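Local coordinates for protein putative dioxygenase (Nostoc punctiforme, PDB 2PEB) that binds a zinc ion and is probably a dioxygenase of the Dopa 4,5-dioxygenase family, at residues 24-29 against 42-47; 49-54 against 111-116; 81-86 against 93-98. All coordinates share one frame; numbering follows the deposited sequence. Where two conformers were deposited one is given.

Interaction 1: residues 24-29 against 42-47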
ATOM      1  N   ASP A  24       0.859 -22.590  -2.249  1.00 27.64           N
ATOM      2  CA  ASP A  24       1.051 -22.736  -3.686  1.00 30.26           C
ATOM      3  C   ASP A  24       0.769 -21.454  -4.453  1.00 27.62           C
ATOM      4  O   ASP A  24       1.505 -21.109  -5.369  1.00 28.62           O
ATOM      5  CB  ASP A  24       0.225 -23.905  -4.244  1.00 30.98           C
ATOM      6  CG  ASP A  24       0.696 -25.260  -3.729  1.00 37.44           C
ATOM      7  OD1 ASP A  24       1.910 -25.430  -3.420  1.00 47.11           O
ATOM      8  OD2 ASP A  24      -0.156 -26.171  -3.630  1.00 51.24           O
ATOM      9  N   VAL A  25      -0.280 -20.724  -4.091  1.00 27.67           N
ATOM     10  CA  VAL A  25      -0.476 -19.379  -4.633  1.00 27.29           C
ATOM     11  C   VAL A  25       0.760 -18.490  -4.343  1.00 24.18           C
ATOM     12  O   VAL A  25       1.252 -17.734  -5.182  1.00 22.87           O
ATOM     13  CB  VAL A  25      -1.757 -18.703  -4.024  1.00 28.09           C
ATOM     14  CG1 VAL A  25      -1.828 -17.235  -4.406  1.00 29.98           C
ATOM     15  CG2 VAL A  25      -3.003 -19.466  -4.474  1.00 31.45           C
ATOM     16  N   ALA A  26       1.253 -18.567  -3.125  1.00 23.13           N
ATOM     17  CA  ALA A  26       2.419 -17.779  -2.728  1.00 22.46           C
ATOM     18  C   ALA A  26       3.614 -18.149  -3.623  1.00 21.40           C
ATOM     19  O   ALA A  26       4.395 -17.292  -3.998  1.00 22.48           O
ATOM     20  CB  ALA A  26       2.758 -18.060  -1.243  1.00 23.69           C
ATOM     21  N   ALA A  27       3.746 -19.436  -3.943  1.00 21.74           N
ATOM     22  CA  ALA A  27       4.897 -19.904  -4.773  1.00 20.98           C
ATOM     23  C   ALA A  27       4.788 -19.330  -6.172  1.00 24.64           C
ATOM     24  O   ALA A  27       5.777 -18.929  -6.779  1.00 22.78           O
ATOM     25  CB  ALA A  27       4.973 -21.407  -4.818  1.00 21.70           C
ATOM     26  N   ARG A  28       3.567 -19.281  -6.679  1.00 26.19           N
ATOM     27  CA  ARG A  28       3.310 -18.733  -8.024  0.50 26.94           C
ATOM     28  C   ARG A  28       3.558 -17.232  -8.100  1.00 26.03           C
ATOM     29  O   ARG A  28       4.057 -16.710  -9.094  1.00 25.39           O
ATOM     30  CB  ARG A  28       1.879 -19.054  -8.460  0.50 27.10           C
ATOM     31  CG  ARG A  28       1.601 -20.550  -8.557  0.50 32.73           C
ATOM     32  CD  ARG A  28       0.648 -20.880  -9.693  0.50 39.39           C
ATOM     33  NE  ARG A  28      -0.619 -20.158  -9.584  0.50 40.01           N
ATOM     34  CZ  ARG A  28      -1.668 -20.543  -8.852  0.50 43.26           C
ATOM     35  NH1 ARG A  28      -1.631 -21.660  -8.122  0.50 40.61           N
ATOM     36  NH2 ARG A  28      -2.764 -19.790  -8.839  0.50 44.12           N
ATOM     37  N   VAL A  29       3.175 -16.515  -7.053  1.00 23.63           N
ATOM     38  CA  VAL A  29       3.403 -15.090  -6.971  1.00 24.79           C
ATOM     39  C   VAL A  29       4.897 -14.865  -6.924  1.00 23.00           C
ATOM     40  O   VAL A  29       5.431 -13.921  -7.520  1.00 24.00           O
ATOM     41  CB  VAL A  29       2.675 -14.469  -5.722  1.00 23.40           C
ATOM     42  CG1 VAL A  29       3.225 -13.075  -5.440  1.00 24.13           C
ATOM     43  CG2 VAL A  29       1.124 -14.472  -5.935  1.00 26.57           C
ATOM     44  N   GLY A  42      14.343 -13.579  -0.736  1.00 28.05           N
ATOM     45  CA  GLY A  42      14.888 -14.168   0.469  1.00 29.47           C
ATOM     46  C   GLY A  42      14.312 -15.533   0.738  1.00 29.04           C
ATOM     47  O   GLY A  42      13.536 -16.095  -0.052  1.00 30.12           O
ATOM     48  N   ARG A  43      14.665 -16.083   1.896  1.00 30.62           N
ATOM     49  CA  ARG A  43      14.296 -17.445   2.234  0.50 30.35           C
ATOM     50  C   ARG A  43      12.798 -17.572   2.498  1.00 29.30           C
ATOM     51  O   ARG A  43      12.113 -16.593   2.816  1.00 33.32           O
ATOM     52  CB  ARG A  43      15.082 -17.902   3.456  0.50 31.80           C
ATOM     53  CG  ARG A  43      15.093 -16.862   4.534  0.50 30.43           C
ATOM     54  N   TRP A  44      12.317 -18.777   2.345  1.00 30.99           N
ATOM     55  CA  TRP A  44      10.975 -19.122   2.587  1.00 29.37           C
ATOM     56  C   TRP A  44      10.904 -19.508   4.077  1.00 28.83           C
ATOM     57  O   TRP A  44      11.647 -20.364   4.531  1.00 27.99           O
ATOM     58  CB  TRP A  44      10.662 -20.274   1.647  1.00 35.63           C
ATOM     59  CG  TRP A  44       9.299 -20.600   1.541  1.00 40.07           C
ATOM     60  CD1 TRP A  44       8.557 -21.251   2.467  1.00 39.47           C
ATOM     61  CD2 TRP A  44       8.435 -20.338   0.435  1.00 31.97           C
ATOM     62  NE1 TRP A  44       7.276 -21.414   2.014  1.00 45.06           N
ATOM     63  CE2 TRP A  44       7.174 -20.857   0.767  1.00 41.81           C
ATOM     64  CE3 TRP A  44       8.609 -19.757  -0.818  1.00 43.10           C
ATOM     65  CZ2 TRP A  44       6.084 -20.765  -0.082  1.00 40.13           C
ATOM     66  CZ3 TRP A  44       7.532 -19.687  -1.655  1.00 38.65           C
ATOM     67  CH2 TRP A  44       6.289 -20.176  -1.287  1.00 34.58           C
ATOM     68  N   PHE A  45      10.051 -18.840   4.843  1.00 25.14           N
ATOM     69  CA  PHE A  45       9.770 -19.247   6.236  1.00 26.72           C
ATOM     70  C   PHE A  45       8.363 -19.818   6.340  1.00 26.30           C
ATOM     71  O   PHE A  45       7.392 -19.088   6.249  1.00 26.98           O
ATOM     72  CB  PHE A  45       9.932 -18.056   7.160  1.00 28.36           C
ATOM     73  CG  PHE A  45      11.340 -17.543   7.231  1.00 32.68           C
ATOM     74  CD1 PHE A  45      12.258 -18.166   8.063  1.00 30.61           C
ATOM     75  CD2 PHE A  45      11.755 -16.461   6.464  1.00 36.55           C
ATOM     76  CE1 PHE A  45      13.573 -17.714   8.158  1.00 32.99           C
ATOM     77  CE2 PHE A  45      13.082 -16.012   6.534  1.00 41.22           C
ATOM     78  CZ  PHE A  45      13.993 -16.639   7.393  1.00 33.24           C
ATOM     79  N   ASP A  46       8.237 -21.123   6.554  1.00 28.73           N
ATOM     80  CA  ASP A  46       6.912 -21.722   6.681  1.00 30.59           C
ATOM     81  C   ASP A  46       6.228 -21.377   8.003  1.00 29.12           C
ATOM     82  O   ASP A  46       4.994 -21.386   8.084  1.00 33.16           O
ATOM     83  CB  ASP A  46       6.985 -23.239   6.498  1.00 31.35           C
ATOM     84  CG  ASP A  46       7.110 -23.626   5.049  1.00 40.30           C
ATOM     85  OD1 ASP A  46       6.244 -23.218   4.240  1.00 42.36           O
ATOM     86  OD2 ASP A  46       8.085 -24.330   4.718  1.00 54.24           O
ATOM     87  N   LYS A  47       7.027 -21.023   8.995  1.00 27.09           N
ATOM     88  CA  LYS A  47       6.547 -20.695  10.326  1.00 27.97           C
ATOM     89  C   LYS A  47       6.815 -19.227  10.672  1.00 27.57           C
ATOM     90  O   LYS A  47       7.728 -18.599  10.129  1.00 27.09           O
ATOM     91  CB  LYS A  47       7.255 -21.611  11.348  1.00 28.76           C
ATOM     92  CG  LYS A  47       6.813 -23.079  11.278  1.00 34.46           C
TER

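Interaction 2: residues 49-54 against 111-116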
ATOM      1  N   ILE A  49       8.458 -16.055  12.171  1.00 29.12           N
ATOM      2  CA  ILE A  49       9.803 -15.716  12.620  1.00 29.99           C
ATOM      3  C   ILE A  49       9.867 -14.211  12.853  1.00 30.09           C
ATOM      4  O   ILE A  49       9.230 -13.422  12.140  1.00 25.34           O
ATOM      5  CB  ILE A  49      10.885 -16.193  11.602  1.00 30.33           C
ATOM      6  CG1 ILE A  49      12.297 -16.140  12.207  1.00 33.18           C
ATOM      7  CG2 ILE A  49      10.836 -15.399  10.314  1.00 28.26           C
ATOM      8  CD1 ILE A  49      12.608 -17.326  13.000  1.00 37.01           C
ATOM      9  N   GLY A  50      10.606 -13.831  13.892  1.00 31.51           N
ATOM     10  CA  GLY A  50      10.844 -12.423  14.249  1.00 31.19           C
ATOM     11  C   GLY A  50       9.579 -11.615  14.467  1.00 31.34           C
ATOM     12  O   GLY A  50       8.722 -11.978  15.283  1.00 31.53           O
ATOM     13  N   PRO A  51       9.417 -10.520  13.705  1.00 29.19           N
ATOM     14  CA  PRO A  51       8.198  -9.742  13.874  1.00 29.55           C
ATOM     15  C   PRO A  51       6.950 -10.383  13.257  1.00 30.58           C
ATOM     16  O   PRO A  51       5.834  -9.931  13.543  1.00 30.84           O
ATOM     17  CB  PRO A  51       8.522  -8.447  13.135  1.00 30.10           C
ATOM     18  CG  PRO A  51       9.403  -8.859  12.072  1.00 30.01           C
ATOM     19  CD  PRO A  51      10.280  -9.928  12.672  1.00 29.65           C
ATOM     20  N   HIS A  52       7.140 -11.411  12.426  1.00 28.67           N
ATOM     21  CA  HIS A  52       6.091 -11.919  11.503  1.00 27.56           C
ATOM     22  C   HIS A  52       5.168 -12.933  12.133  1.00 26.38           C
ATOM     23  O   HIS A  52       5.639 -13.917  12.738  1.00 26.19           O
ATOM     24  CB  HIS A  52       6.724 -12.530  10.272  1.00 26.39           C
ATOM     25  CG  HIS A  52       7.614 -11.570   9.580  1.00 27.00           C
ATOM     26  ND1 HIS A  52       7.129 -10.476   8.891  1.00 26.93           N
ATOM     27  CD2 HIS A  52       8.961 -11.484   9.536  1.00 31.40           C
ATOM     28  CE1 HIS A  52       8.149  -9.765   8.443  1.00 29.23           C
ATOM     29  NE2 HIS A  52       9.267 -10.357   8.820  1.00 30.53           N
ATOM     30  N   PRO A  53       3.841 -12.707  11.997  1.00 24.77           N
ATOM     31  CA  PRO A  53       2.903 -13.591  12.666  1.00 23.64           C
ATOM     32  C   PRO A  53       2.391 -14.783  11.875  1.00 21.37           C
ATOM     33  O   PRO A  53       1.479 -15.475  12.335  1.00 24.79           O
ATOM     34  CB  PRO A  53       1.735 -12.644  12.957  1.00 25.35           C
ATOM     35  CG  PRO A  53       1.681 -11.811  11.839  1.00 22.95           C
ATOM     36  CD  PRO A  53       3.102 -11.599  11.353  1.00 26.60           C
ATOM     37  N   LYS A  54       2.998 -15.012  10.709  1.00 24.99           N
ATOM     38  CA  LYS A  54       2.565 -16.023   9.780  0.50 25.70           C
ATOM     39  C   LYS A  54       3.787 -16.366   8.914  1.00 23.82           C
ATOM     40  O   LYS A  54       4.689 -15.563   8.794  1.00 26.13           O
ATOM     41  CB  LYS A  54       1.409 -15.446   8.942  0.50 25.94           C
ATOM     42  CG  LYS A  54       0.634 -16.454   8.159  0.50 26.95           C
ATOM     43  CD  LYS A  54      -0.587 -15.834   7.451  0.50 29.70           C
ATOM     44  CE  LYS A  54      -1.775 -15.604   8.388  0.50 30.69           C
ATOM     45  NZ  LYS A  54      -3.065 -15.477   7.630  0.50 24.48           N
ATOM     46  N   GLU A 111       7.733  -4.862  19.010  1.00 24.50           N
ATOM     47  CA  GLU A 111       8.639  -4.902  20.113  1.00 23.34           C
ATOM     48  C   GLU A 111       9.862  -5.747  19.811  1.00 24.49           C
ATOM     49  O   GLU A 111      10.948  -5.475  20.358  1.00 26.27           O
ATOM     50  CB  GLU A 111       7.939  -5.402  21.372  1.00 24.78           C
ATOM     51  CG  GLU A 111       8.729  -5.141  22.638  1.00 28.26           C
ATOM     52  CD  GLU A 111       9.022  -3.658  22.852  1.00 28.06           C
ATOM     53  OE1 GLU A 111       8.230  -2.814  22.356  1.00 37.51           O
ATOM     54  OE2 GLU A 111      10.032  -3.355  23.522  1.00 43.44           O
ATOM     55  N   PHE A 112       9.695  -6.777  18.982  1.00 23.71           N
ATOM     56  CA  PHE A 112      10.833  -7.616  18.572  1.00 25.11           C
ATOM     57  C   PHE A 112      11.905  -6.754  17.910  1.00 26.14           C
ATOM     58  O   PHE A 112      13.093  -6.949  18.137  1.00 26.20           O
ATOM     59  CB  PHE A 112      10.385  -8.744  17.627  1.00 26.06           C
ATOM     60  CG  PHE A 112      11.526  -9.582  17.085  1.00 28.38           C
ATOM     61  CD1 PHE A 112      12.125  -9.263  15.873  1.00 25.88           C
ATOM     62  CD2 PHE A 112      11.993 -10.673  17.795  1.00 26.68           C
ATOM     63  CE1 PHE A 112      13.180 -10.013  15.371  1.00 25.63           C
ATOM     64  CE2 PHE A 112      13.042 -11.448  17.295  1.00 33.29           C
ATOM     65  CZ  PHE A 112      13.638 -11.104  16.078  1.00 28.37           C
ATOM     66  N   LEU A 113      11.452  -5.814  17.084  1.00 25.81           N
ATOM     67  CA  LEU A 113      12.340  -4.895  16.417  1.00 29.64           C
ATOM     68  C   LEU A 113      12.917  -3.860  17.405  1.00 31.52           C
ATOM     69  O   LEU A 113      14.098  -3.562  17.347  1.00 32.42           O
ATOM     70  CB  LEU A 113      11.620  -4.217  15.243  1.00 27.51           C
ATOM     71  CG  LEU A 113      11.053  -5.158  14.193  1.00 29.59           C
ATOM     72  CD1 LEU A 113      10.177  -4.361  13.269  1.00 22.08           C
ATOM     73  CD2 LEU A 113      12.186  -5.859  13.445  1.00 28.32           C
ATOM     74  N   ARG A 114      12.113  -3.329  18.316  1.00 33.58           N
ATOM     75  CA  ARG A 114      12.664  -2.411  19.309  1.00 36.26           C
ATOM     76  C   ARG A 114      13.789  -3.079  20.092  1.00 39.08           C
ATOM     77  O   ARG A 114      14.841  -2.485  20.281  1.00 40.01           O
ATOM     78  CB  ARG A 114      11.603  -1.922  20.283  1.00 36.57           C
ATOM     79  CG  ARG A 114      10.538  -1.059  19.671  1.00 40.38           C
ATOM     80  CD  ARG A 114       9.716  -0.384  20.751  1.00 39.07           C
ATOM     81  NE  ARG A 114       8.308  -0.386  20.396  1.00 37.94           N
ATOM     82  CZ  ARG A 114       7.679   0.600  19.768  1.00 52.65           C
ATOM     83  NH1 ARG A 114       8.328   1.712  19.412  1.00 58.34           N
ATOM     84  NH2 ARG A 114       6.379   0.473  19.498  1.00 53.30           N
ATOM     85  N   GLN A 115      13.559  -4.317  20.536  1.00 42.08           N
ATOM     86  CA  GLN A 115      14.565  -5.098  21.270  1.00 43.95           C
ATOM     87  C   GLN A 115      15.886  -5.214  20.503  1.00 45.17           C
ATOM     88  O   GLN A 115      16.952  -5.235  21.111  1.00 45.15           O
ATOM     89  CB  GLN A 115      14.022  -6.501  21.602  1.00 43.77           C
ATOM     90  CG  GLN A 115      15.023  -7.430  22.307  1.00 47.68           C
ATOM     91  N   LEU A 116      15.824  -5.293  19.175  1.00 47.92           N
ATOM     92  CA  LEU A 116      17.047  -5.303  18.365  1.00 50.88           C
ATOM     93  C   LEU A 116      17.949  -4.089  18.686  1.00 53.01           C
ATOM     94  O   LEU A 116      19.148  -4.130  18.411  1.00 52.36           O
ATOM     95  CB  LEU A 116      16.747  -5.390  16.853  1.00 52.33           C
ATOM     96  CG  LEU A 116      16.486  -6.752  16.174  1.00 52.92           C
ATOM     97  CD1 LEU A 116      17.552  -7.776  16.529  1.00 53.97           C
ATOM     98  CD2 LEU A 116      15.115  -7.315  16.481  1.00 54.80           C
TER

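Interaction 3: residues 81-86 against 93-98. With ZN (zinc ion), chain C.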
ATOM      1  N   ASP A  81      -2.031 -11.720   1.745  1.00 23.68           N
ATOM      2  CA  ASP A  81      -1.753 -10.474   2.457  1.00 27.41           C
ATOM      3  C   ASP A  81      -0.269 -10.184   2.330  1.00 26.65           C
ATOM      4  O   ASP A  81       0.569 -11.112   2.480  1.00 26.02           O
ATOM      5  CB  ASP A  81      -2.147 -10.584   3.926  1.00 27.91           C
ATOM      6  CG  ASP A  81      -3.607 -10.989   4.103  1.00 29.83           C
ATOM      7  OD1 ASP A  81      -4.457 -10.425   3.372  1.00 29.15           O
ATOM      8  OD2 ASP A  81      -3.927 -11.876   4.938  1.00 30.30           O
ATOM      9  N   ILE A  82       0.056  -8.923   2.060  1.00 22.48           N
ATOM     10  CA  ILE A  82       1.400  -8.504   1.734  1.00 23.66           C
ATOM     11  C   ILE A  82       1.695  -7.171   2.387  1.00 26.11           C
ATOM     12  O   ILE A  82       1.021  -6.177   2.200  1.00 25.36           O
ATOM     13  CB  ILE A  82       1.628  -8.406   0.195  1.00 23.19           C
ATOM     14  CG1 ILE A  82       1.366  -9.729  -0.482  1.00 25.07           C
ATOM     15  CG2 ILE A  82       3.020  -8.017  -0.159  1.00 23.96           C
ATOM     16  CD1 ILE A  82       1.444  -9.629  -1.966  1.00 27.88           C
ATOM     17  N   LEU A  83       2.695  -7.200   3.245  1.00 26.69           N
ATOM     18  CA  LEU A  83       3.316  -6.030   3.767  1.00 25.33           C
ATOM     19  C   LEU A  83       4.402  -5.486   2.862  1.00 26.38           C
ATOM     20  O   LEU A  83       5.309  -6.214   2.439  1.00 26.40           O
ATOM     21  CB  LEU A  83       3.960  -6.388   5.094  1.00 26.08           C
ATOM     22  CG  LEU A  83       4.787  -5.292   5.763  1.00 25.44           C
ATOM     23  CD1 LEU A  83       3.869  -4.168   6.266  1.00 26.02           C
ATOM     24  CD2 LEU A  83       5.606  -5.839   6.957  1.00 27.84           C
ATOM     25  N   VAL A  84       4.344  -4.210   2.546  1.00 26.09           N
ATOM     26  CA  VAL A  84       5.455  -3.535   1.900  1.00 23.69           C
ATOM     27  C   VAL A  84       5.989  -2.405   2.798  1.00 23.12           C
ATOM     28  O   VAL A  84       5.251  -1.578   3.251  1.00 23.01           O
ATOM     29  CB  VAL A  84       5.109  -2.965   0.501  1.00 26.80           C
ATOM     30  CG1 VAL A  84       6.364  -2.246  -0.127  1.00 24.36           C
ATOM     31  CG2 VAL A  84       4.531  -4.078  -0.431  1.00 26.58           C
ATOM     32  N   HIS A  85       7.284  -2.416   3.071  1.00 26.87           N
ATOM     33  CA  HIS A  85       7.883  -1.434   3.938  1.00 28.80           C
ATOM     34  C   HIS A  85       9.141  -0.894   3.292  1.00 26.84           C
ATOM     35  O   HIS A  85       9.802  -1.582   2.529  1.00 25.26           O
ATOM     36  CB  HIS A  85       8.098  -1.948   5.386  1.00 27.82           C
ATOM     37  CG  HIS A  85       9.225  -2.920   5.555  1.00 27.53           C
ATOM     38  ND1 HIS A  85      10.540  -2.520   5.548  1.00 26.09           N
ATOM     39  CD2 HIS A  85       9.244  -4.261   5.772  1.00 26.48           C
ATOM     40  CE1 HIS A  85      11.327  -3.582   5.695  1.00 26.81           C
ATOM     41  NE2 HIS A  85      10.566  -4.650   5.848  1.00 29.33           N
ATOM     42  N   PRO A  86       9.436   0.370   3.564  1.00 22.75           N
ATOM     43  CA  PRO A  86      10.671   0.974   3.118  1.00 22.65           C
ATOM     44  C   PRO A  86      11.800   0.577   4.018  1.00 24.06           C
ATOM     45  O   PRO A  86      11.574  -0.013   5.087  1.00 25.73           O
ATOM     46  CB  PRO A  86      10.378   2.459   3.238  1.00 20.83           C
ATOM     47  CG  PRO A  86       9.445   2.523   4.396  1.00 24.23           C
ATOM     48  CD  PRO A  86       8.625   1.345   4.349  1.00 24.99           C
ATOM     49  N   SER A  93      10.048   2.145  12.844  1.00 21.02           N
ATOM     50  CA  SER A  93       9.176   3.012  12.035  1.00 23.17           C
ATOM     51  C   SER A  93       8.929   2.426  10.645  1.00 24.44           C
ATOM     52  O   SER A  93       7.794   2.479  10.139  1.00 23.25           O
ATOM     53  CB  SER A  93       9.693   4.446  11.981  1.00 23.27           C
ATOM     54  OG  SER A  93       9.925   4.950  13.280  1.00 27.75           O
ATOM     55  N   ASP A  94       9.944   1.830  10.023  1.00 22.55           N
ATOM     56  CA  ASP A  94       9.758   1.248   8.705  1.00 24.06           C
ATOM     57  C   ASP A  94       8.628   0.201   8.682  1.00 24.19           C
ATOM     58  O   ASP A  94       7.879   0.135   7.743  1.00 25.20           O
ATOM     59  CB  ASP A  94      11.048   0.607   8.168  1.00 23.11           C
ATOM     60  CG  ASP A  94      12.097   1.641   7.800  1.00 24.42           C
ATOM     61  OD1 ASP A  94      11.701   2.782   7.516  1.00 24.89           O
ATOM     62  OD2 ASP A  94      13.307   1.311   7.740  1.00 24.88           O
ATOM     63  N   HIS A  95       8.568  -0.652   9.686  1.00 23.13           N
ATOM     64  CA  HIS A  95       7.518  -1.664   9.740  1.00 22.40           C
ATOM     65  C   HIS A  95       6.180  -1.146  10.300  1.00 26.21           C
ATOM     66  O   HIS A  95       5.132  -1.543   9.835  1.00 29.91           O
ATOM     67  CB  HIS A  95       7.979  -2.790  10.629  1.00 23.28           C
ATOM     68  CG  HIS A  95       9.067  -3.608  10.037  1.00 24.60           C
ATOM     69  ND1 HIS A  95      10.362  -3.150   9.903  1.00 25.23           N
ATOM     70  CD2 HIS A  95       9.059  -4.865   9.553  1.00 26.48           C
ATOM     71  CE1 HIS A  95      11.109  -4.103   9.366  1.00 29.47           C
ATOM     72  NE2 HIS A  95      10.337  -5.156   9.153  1.00 29.44           N
ATOM     73  N   ALA A  96       6.224  -0.281  11.309  1.00 24.51           N
ATOM     74  CA  ALA A  96       5.017   0.095  11.998  1.00 27.28           C
ATOM     75  C   ALA A  96       4.272   1.317  11.431  1.00 28.40           C
ATOM     76  O   ALA A  96       3.045   1.400  11.558  1.00 30.14           O
ATOM     77  CB  ALA A  96       5.312   0.285  13.487  1.00 27.93           C
ATOM     78  N   VAL A  97       5.017   2.276  10.893  1.00 27.13           N
ATOM     79  CA  VAL A  97       4.496   3.592  10.569  1.00 24.76           C
ATOM     80  C   VAL A  97       4.552   3.836   9.057  1.00 24.98           C
ATOM     81  O   VAL A  97       3.606   4.381   8.462  1.00 24.59           O
ATOM     82  CB  VAL A  97       5.289   4.699  11.313  1.00 25.74           C
ATOM     83  CG1 VAL A  97       4.741   6.056  11.026  1.00 24.10           C
ATOM     84  CG2 VAL A  97       5.288   4.454  12.851  1.00 26.27           C
ATOM     85  N   TYR A  98       5.656   3.428   8.424  1.00 20.61           N
ATOM     86  CA  TYR A  98       5.922   3.823   7.070  1.00 21.56           C
ATOM     87  C   TYR A  98       5.476   2.773   6.087  1.00 22.34           C
ATOM     88  O   TYR A  98       5.774   2.916   4.909  1.00 25.29           O
ATOM     89  CB  TYR A  98       7.421   4.133   6.825  1.00 23.85           C
ATOM     90  CG  TYR A  98       8.044   5.185   7.692  1.00 25.71           C
ATOM     91  CD1 TYR A  98       7.309   6.278   8.161  1.00 20.28           C
ATOM     92  CD2 TYR A  98       9.381   5.108   8.022  1.00 23.62           C
ATOM     93  CE1 TYR A  98       7.899   7.256   8.909  1.00 20.78           C
ATOM     94  CE2 TYR A  98       9.981   6.076   8.777  1.00 23.00           C
ATOM     95  CZ  TYR A  98       9.222   7.127   9.243  1.00 24.83           C
ATOM     96  OH  TYR A  98       9.819   8.060   9.999  1.00 26.08           O
TER
HETATM   97 ZN    ZN C 200      11.452  -6.628   5.537  0.50 14.28          ZN

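Interaction 1: residues 24-29 against 42-47
Trp44 and the helix turn at Ala26 and Ala27 make a small apolar contact between helix 23-36 and strand 40-45, at one margin of the sheet, without hydrogen bonds. The joined surface is only 99 Å², and Trp44 supplies more than half of it. The far corner of its indole does the touching: CH2 of Trp44 lies 3.8 Å from the backbone N of Ala27, which sits at the ring's edge, close to its plane. The two methyls close on the same carbon, CB of Ala26 at 4.1 Å and CB of Ala27 at 4.0 Å from Trp44 CH2. With CG anti to the backbone N (chi1 -168°), the indole is carried across the gap between strand and helix, the CA atoms of Ala27 and Trp44 being 9.6 Å apart. This is helix-on-sheet packing on a five-stranded antiparallel sheet, strand 40-45 pairing with strand 55-61. The rings of Tyr57, on that adjacent strand, and Phe18, at the end of strand 11-18, also meet the indole. NE1 of Trp44 donates to OD1 of Asp46 at 3.0 Å; the N-H...O angle of 139° is bent, and the donor comes from above the carboxylate plane although the oxygen lies near the ring plane. OD1 of Asp46 also forms a salt bridge with Arg23, tying the loop just after the strand to the start of the helix.

Interaction 2: residues 49-54 against 111-116
From Ile49 the chain enters a type II' beta turn whose second residue, Gly50, meets Phe112 with its CA, which sits over the centre of the aromatic ring, 3.6 Å from the centroid and 14° off the normal: a CH-pi contact. Gly50 has a phi of 56°, and a CB there would clash with CD of Pro51 and sit tight against the Phe112 ring. Next along, Pro51 crosses the aromatic at a slant, CD lying 3.8 Å from CD1 of Phe112, while its CB reaches CG of Leu113 at 4.3 Å. The helix 110-115 thus offers two adjacent residues: Phe112, its CG anti to the backbone N (chi1 176°), aims the ring at the turn, and Leu113 fills in beside it. His52 closes the turn, its N bonding to Ile49 O at 2.9 Å. CG of Pro51 stands 3.5 Å above one face of the His52 ring, toward its rim; ND1 of His52 bonds to Tyr17. No hydrogen bond joins the two segments here, although Pro51 is bonded through its backbone to Asn109, so the turn rests on the C-terminal helix by dispersion and the weak polarity of C-H groups against a ring face.

Interaction 3: residues 81-86 against 93-98
Two histidine rings, His85 and His95, lie partly over one another with their NE2 atoms 3.4 Å apart and no hydrogen to share. The overlap is oblique, centroids 4.0 Å apart and planes at 32°, with CE1 of His95 above one face of His85 near its rim. The two nitrogens have different tasks: NE2 of His85 binds the zinc ion at 2.2 Å, whereas NE2 of His95 hydrogen-bonds to an unidentified molecule, probably from the crystallisation liquor, and ND1 of His95 is held by the backbone O of Ala91. His85 is fixed at its other nitrogen too, since ND1 donates to Pro86 O at 2.8 Å in a nearly straight bond of 171°. The oxygen lies in the ring plane, yet the donor stands above the plane of the carbonyl. A chi1 of 74° puts CG between the backbone N and carbonyl carbon, turning the imidazole toward helix 91-96. The contact joins strand 82-87 of the antiparallel sheet to that helix across a short connection, and places the helix beside the metal site, to which His13 and His15 of strand 11-18 also contribute. CB of Asp94 packs against Pro86 O at 3.2 Å, while its carboxylate has Thr88 as hydrogen-bond partner. With an alanine in place of Asp94, the Thr88 hydroxyl would probably lose this partner and a gap would be likely to open beside Pro86. Asp94 O and Tyr98 O are buried here without a polar partner, pressed against CB of His85 and CD of Pro86. CG of Pro86 also touches CB of Tyr98 at 3.5 Å, and Met74 of the second subunit packs on the same proline.

Overall arrangement
Interaction 3 is the buried contact, interaction 1 is partly buried, and interaction 2 lies at the surface. Interactions 1 and 3 both set a helix against the same antiparallel sheet, on opposite sides of the chain's centre, one at an outermost strand and the other at a metal-bearing one. Interaction 2 instead joins a loop to the C-terminal helix, and interaction 3 is nested within the span it closes. The two touch, Leu113 CD1 lying 3.5 Å from CG of His95. None is bridged by a hydrogen bond: apolar and CH-pi contacts serve at the periphery, whereas 81-86 against 93-98 sets a zinc-binding imidazole against a second histidine, with a carboxylate further off beside Pro86.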